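Local coordinates for putative flavoprotein decarboxylase (Streptomyces olivoviridis, PDB 6JLS) that is an FMN-dependent cysteine decarboxylase of thioviridamide biosynthesis, a dodecameric flavoprotein that probably acts much as phosphopantothenoylcysteine decarboxylases do, at residues V49-P53 and N116-I121; V96-P100 and F181-F185. All coordinates share one frame; numbering follows the deposited sequence.

Interaction 1 of 2, residues V49-P53 and N116-I121; sequences VALTP and NIVTQI. With FMN (flavin mononucleotide), chain B; FMN (flavin mononucleotide), chain C.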
# COMPACT_ATOMS: atom_id res chain seq x y z
N VAL A 49 -8.49 7.01 -29.31
CA VAL A 49 -7.80 5.74 -29.11
C VAL A 49 -8.30 5.12 -27.81
O VAL A 49 -8.43 5.82 -26.80
CB VAL A 49 -6.27 5.90 -29.06
CG1 VAL A 49 -5.61 4.55 -28.84
CG2 VAL A 49 -5.77 6.51 -30.34
N ALA A 50 -8.61 3.83 -27.87
CA ALA A 50 -9.02 3.06 -26.70
C ALA A 50 -8.15 1.81 -26.62
O ALA A 50 -7.77 1.24 -27.65
CB ALA A 50 -10.49 2.65 -26.79
N LEU A 51 -7.84 1.39 -25.39
CA LEU A 51 -6.94 0.28 -25.14
C LEU A 51 -7.63 -0.76 -24.27
O LEU A 51 -8.38 -0.41 -23.34
CB LEU A 51 -5.63 0.74 -24.42
CG LEU A 51 -4.60 1.61 -25.16
CD1 LEU A 51 -5.17 2.95 -25.56
CD2 LEU A 51 -3.38 1.84 -24.29
N THR A 52 -7.40 -2.02 -24.56
CA THR A 52 -7.78 -3.05 -23.61
C THR A 52 -6.76 -3.07 -22.48
O THR A 52 -5.63 -2.60 -22.63
CB THR A 52 -7.81 -4.42 -24.28
OG1 THR A 52 -6.46 -4.85 -24.50
CG2 THR A 52 -8.58 -4.38 -25.61
N PRO A 53 -7.13 -3.62 -21.32
CA PRO A 53 -6.12 -3.77 -20.25
C PRO A 53 -4.85 -4.49 -20.72
O PRO A 53 -3.75 -3.98 -20.46
CB PRO A 53 -6.87 -4.57 -19.17
CG PRO A 53 -8.31 -4.16 -19.37
CD PRO A 53 -8.48 -4.00 -20.87
N ASN A 116 -14.95 -4.85 -21.51
CA ASN A 116 -14.05 -3.71 -21.37
C ASN A 116 -14.49 -2.61 -22.32
O ASN A 116 -15.35 -2.81 -23.19
CB ASN A 116 -12.58 -4.08 -21.63
CG ASN A 116 -12.36 -4.74 -22.98
OD1 ASN A 116 -13.08 -4.48 -23.95
ND2 ASN A 116 -11.36 -5.61 -23.04
N ILE A 117 -13.84 -1.46 -22.17
CA ILE A 117 -14.17 -0.25 -22.91
C ILE A 117 -14.01 -0.45 -24.42
O ILE A 117 -14.81 0.05 -25.20
CB ILE A 117 -13.33 0.92 -22.37
CG1 ILE A 117 -14.17 1.77 -21.42
CG2 ILE A 117 -12.72 1.75 -23.47
CD1 ILE A 117 -14.64 1.03 -20.19
N VAL A 118 -12.99 -1.20 -24.85
CA VAL A 118 -12.81 -1.43 -26.28
C VAL A 118 -13.99 -2.21 -26.87
O VAL A 118 -14.58 -1.80 -27.88
CB VAL A 118 -11.47 -2.12 -26.57
CG1 VAL A 118 -11.46 -2.71 -27.99
CG2 VAL A 118 -10.31 -1.12 -26.42
N THR A 119 -14.36 -3.34 -26.25
CA THR A 119 -15.47 -4.12 -26.77
C THR A 119 -16.80 -3.38 -26.65
O THR A 119 -17.68 -3.56 -27.50
CB THR A 119 -15.57 -5.48 -26.06
OG1 THR A 119 -15.53 -5.27 -24.63
CG2 THR A 119 -14.41 -6.38 -26.48
N GLN A 120 -16.96 -2.54 -25.61
CA GLN A 120 -18.18 -1.75 -25.50
C GLN A 120 -18.27 -0.71 -26.62
O GLN A 120 -19.36 -0.44 -27.14
CB GLN A 120 -18.24 -1.06 -24.14
CG GLN A 120 -18.59 -1.99 -23.01
CD GLN A 120 -18.29 -1.34 -21.68
OE1 GLN A 120 -18.69 -0.20 -21.44
NE2 GLN A 120 -17.54 -2.03 -20.83
N ILE A 121 -17.13 -0.11 -26.99
CA ILE A 121 -17.14 0.86 -28.08
C ILE A 121 -17.57 0.20 -29.39
O ILE A 121 -18.40 0.74 -30.13
CB ILE A 121 -15.76 1.54 -28.21
CG1 ILE A 121 -15.61 2.64 -27.15
CG2 ILE A 121 -15.59 2.14 -29.61
CD1 ILE A 121 -14.14 3.08 -26.92
N1 FMN B . -23.84 -2.46 -20.31
C2 FMN B . -25.08 -3.02 -20.55
O2 FMN B . -25.15 -4.12 -21.09
N3 FMN B . -26.23 -2.34 -20.21
C4 FMN B . -26.15 -1.09 -19.61
O4 FMN B . -27.18 -0.48 -19.30
C4A FMN B . -24.91 -0.53 -19.36
N5 FMN B . -24.82 0.71 -18.76
C5A FMN B . -23.59 1.28 -18.51
C6 FMN B . -23.54 2.53 -17.91
C7 FMN B . -22.30 3.12 -17.65
C7M FMN B . -22.27 4.48 -17.00
C8 FMN B . -21.11 2.45 -17.99
C8M FMN B . -19.77 3.08 -17.71
C9 FMN B . -21.17 1.19 -18.60
C9A FMN B . -22.42 0.60 -18.86
N10 FMN B . -22.51 -0.65 -19.46
C10 FMN B . -23.75 -1.22 -19.71
C1' FMN B . -21.26 -1.40 -19.82
C2' FMN B . -21.01 -2.48 -18.75
O2' FMN B . -20.79 -1.91 -17.47
C3' FMN B . -19.84 -3.38 -19.11
O3' FMN B . -20.22 -4.16 -20.22
C4' FMN B . -19.48 -4.26 -17.92
O4' FMN B . -18.27 -4.98 -18.10
C5' FMN B . -20.61 -5.22 -17.59
O5' FMN B . -20.11 -6.04 -16.56
P FMN B . -21.02 -7.15 -15.86
O1P FMN B . -22.04 -7.66 -16.86
O2P FMN B . -20.14 -8.31 -15.43
O3P FMN B . -21.74 -6.55 -14.68
N1 FMN C . -2.95 -12.76 -28.56
C2 FMN C . -3.40 -12.58 -29.84
O2 FMN C . -4.56 -12.89 -30.12
N3 FMN C . -2.57 -12.07 -30.81
C4 FMN C . -1.27 -11.73 -30.51
O4 FMN C . -0.51 -11.27 -31.37
C4A FMN C . -0.80 -11.91 -29.21
N5 FMN C . 0.50 -11.57 -28.89
C5A FMN C . 0.97 -11.74 -27.60
C6 FMN C . 2.28 -11.40 -27.31
C7 FMN C . 2.77 -11.57 -26.02
C7M FMN C . 4.20 -11.19 -25.73
C8 FMN C . 1.94 -12.08 -25.01
C8M FMN C . 2.46 -12.26 -23.61
C9 FMN C . 0.62 -12.43 -25.31
C9A FMN C . 0.13 -12.26 -26.61
N10 FMN C . -1.18 -12.60 -26.94
C10 FMN C . -1.65 -12.42 -28.23
C1' FMN C . -2.10 -13.14 -25.88
C2' FMN C . -3.03 -12.00 -25.42
O2' FMN C . -2.31 -10.94 -24.82
C3' FMN C . -4.09 -12.50 -24.45
O3' FMN C . -4.98 -13.33 -25.15
C4' FMN C . -4.81 -11.31 -23.82
O4' FMN C . -5.68 -11.67 -22.76
C5' FMN C . -5.60 -10.54 -24.87
O5' FMN C . -6.30 -9.55 -24.17
P FMN C . -7.21 -8.46 -24.92
O1P FMN C . -7.74 -9.07 -26.20
O2P FMN C . -8.37 -8.09 -24.03
O3P FMN C . -6.37 -7.26 -25.26
O HOH W 1 -10.76 -1.63 -22.95
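Ala-50, near the end of strand 46-51, turns its methyl group onto helix 117-124, where CB meets Ile-121 CD1 at 3.7 Å and lies close to Val-118 CG2 and Ile-117 CG2 as well. The first side-chain bond of Leu-51 points away from the helix, and the residue takes part through its backbone: Val-118 CG2 rests 3.5 Å from Leu-51 C, and a water links the two elements by donating to Leu-51 O (2.7 Å) and accepting from Val-118 N (3.0 Å). In Thr-52, chi1 of 74° sets OG1 between the backbone N and the carbonyl carbon, where it donates to O3P of the chain C FMN at 2.5 Å; CG2 falls beside the backbone N and packs 3.8 Å from Val-118 CG2. Pro-53 CD lies 3.9 Å from ND2 of Asn-116, the N-cap of the helix, whose OD1 accepts from Thr-119 N at 2.9 Å in a nearly straight bond (171°). Gln-120 lies against the ribityl chain of the chain B FMN. Apolar packing and one bridging water thus seat the strand end against the helix, while the Thr-52 hydroxyl, which donates to the phosphate and accepts from Ala-55 N, is held in place by two bonds.

Interaction 2 of 2, residues V96-P100 and F181-F185; sequences VVVAP and FRSVF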
# COMPACT_ATOMS: atom_id res chain seq x y z
N VAL A 96 -14.65 2.85 -36.67
CA VAL A 96 -13.97 2.27 -35.53
C VAL A 96 -13.07 1.16 -36.06
O VAL A 96 -13.56 0.26 -36.75
CB VAL A 96 -14.97 1.70 -34.50
CG1 VAL A 96 -14.25 0.95 -33.37
CG2 VAL A 96 -15.88 2.81 -33.97
N VAL A 97 -11.78 1.23 -35.76
CA VAL A 97 -10.80 0.23 -36.20
C VAL A 97 -10.23 -0.48 -34.97
O VAL A 97 -9.79 0.18 -34.02
CB VAL A 97 -9.66 0.86 -37.02
CG1 VAL A 97 -8.71 -0.22 -37.53
CG2 VAL A 97 -10.22 1.66 -38.16
N VAL A 98 -10.23 -1.81 -34.99
CA VAL A 98 -9.54 -2.60 -33.98
C VAL A 98 -8.35 -3.25 -34.67
O VAL A 98 -8.51 -4.17 -35.50
CB VAL A 98 -10.45 -3.63 -33.30
CG1 VAL A 98 -9.70 -4.34 -32.16
CG2 VAL A 98 -11.70 -2.96 -32.76
N ALA A 99 -7.16 -2.78 -34.33
CA ALA A 99 -5.94 -3.14 -35.04
C ALA A 99 -4.73 -2.87 -34.14
O ALA A 99 -4.36 -1.71 -33.94
CB ALA A 99 -5.83 -2.36 -36.34
N PRO A 100 -4.10 -3.91 -33.59
CA PRO A 100 -4.46 -5.31 -33.82
C PRO A 100 -5.67 -5.77 -33.02
O PRO A 100 -5.97 -5.19 -31.97
CB PRO A 100 -3.21 -6.06 -33.37
CG PRO A 100 -2.63 -5.17 -32.28
CD PRO A 100 -2.94 -3.76 -32.69
N PHE A 181 -0.64 -2.44 -42.05
CA PHE A 181 -1.69 -1.83 -41.25
C PHE A 181 -2.21 -0.54 -41.90
O PHE A 181 -3.33 -0.11 -41.65
CB PHE A 181 -1.21 -1.54 -39.81
CG PHE A 181 -1.58 -2.61 -38.79
CD1 PHE A 181 -2.51 -3.61 -39.08
CD2 PHE A 181 -1.01 -2.60 -37.52
CE1 PHE A 181 -2.84 -4.58 -38.13
CE2 PHE A 181 -1.34 -3.57 -36.57
CZ PHE A 181 -2.25 -4.56 -36.88
N ARG A 182 -1.39 0.08 -42.75
CA ARG A 182 -1.86 1.27 -43.46
C ARG A 182 -2.97 0.92 -44.44
O ARG A 182 -3.87 1.74 -44.68
CB ARG A 182 -0.71 1.95 -44.18
CG ARG A 182 0.36 2.52 -43.26
CD ARG A 182 1.52 3.09 -44.06
NE ARG A 182 1.83 2.27 -45.22
CZ ARG A 182 2.53 1.14 -45.18
NH1 ARG A 182 3.00 0.68 -44.03
NH2 ARG A 182 2.76 0.46 -46.30
N SER A 183 -2.92 -0.27 -45.02
CA SER A 183 -4.00 -0.73 -45.88
C SER A 183 -5.31 -0.85 -45.11
O SER A 183 -6.38 -0.57 -45.65
CB SER A 183 -3.61 -2.06 -46.52
OG SER A 183 -4.65 -2.56 -47.34
N VAL A 184 -5.23 -1.27 -43.84
CA VAL A 184 -6.43 -1.41 -43.02
C VAL A 184 -7.07 -0.05 -42.78
O VAL A 184 -8.29 0.12 -42.94
CB VAL A 184 -6.07 -2.13 -41.70
CG1 VAL A 184 -7.23 -2.08 -40.70
CG2 VAL A 184 -5.66 -3.57 -41.99
N PHE A 185 -6.26 0.95 -42.41
CA PHE A 185 -6.82 2.26 -42.14
C PHE A 185 -7.32 2.95 -43.40
O PHE A 185 -8.20 3.82 -43.31
CB PHE A 185 -5.80 3.12 -41.39
CG PHE A 185 -5.75 2.81 -39.93
CD1 PHE A 185 -6.66 3.39 -39.05
CD2 PHE A 185 -4.84 1.87 -39.44
CE1 PHE A 185 -6.63 3.07 -37.70
CE2 PHE A 185 -4.81 1.55 -38.08
CZ PHE A 185 -5.70 2.15 -37.21
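With chi1 near -80°, Phe-185 swings its ring from the side of helix 182-193 to Val-97, although its first side-chain bond does not aim at the strand. Val-97 carries CG1 anti to the backbone N (chi1 -177°), which sets this methyl over one face of the ring, 4.2 Å from the centroid and 25° off the normal. This is a CH-pi contact offset toward the rim, and CB of Val-97 follows at 3.8 Å from Phe-185 CE1. The same CG1 also touches Val-184 CG1 at 4.0 Å, so one branch of Val-97 meets two successive residues of the helix. The contact joins strand 95-101, inside the six-stranded parallel sheet of this Rossmann-like flavoprotein fold, to the C-terminal helix packed against one face of the sheet. Met-35 and Leu-39 of helix 32-40 also pack on Phe-185, and Ile-130 of the adjacent strand packs on Val-184. Further along, the ring of Phe-181 takes Ala-99 CB over one face, 4.1 Å from CE1, and its CZ lies 3.9 Å from Pro-100 CB. The peptide bond between Ala-99 and Pro-100 is cis, and the chain turns a corner here. At this corner of the strand, Pro-100 packs against Ser-26 and Val-134, both residues of the FMN site.

Overall arrangement
From the N terminus, the chain first reaches 49-53, then 96-100, then 116-121 and last 181-185, so the two contacts cross instead of nesting. Interaction 1 closes a loop of 62 residues that contains strand 95-101; interaction 2 closes one of 80 residues that contains helix 117-124. Both reach the same parallel sheet, in which strand 18-23 separates strands 46-51 and 95-101. Their centres lie 15 Å apart on opposite sides of the chain's centre, yet they touch where Ile-121 CG2 meets Val-96 CG1 at 4.2 Å. Helices 117-124 and 182-193 are thereby tied to the sheet near FMN-binding residues: Thr-52 within interaction 1, and Ser-26 and Val-134 beside interaction 2.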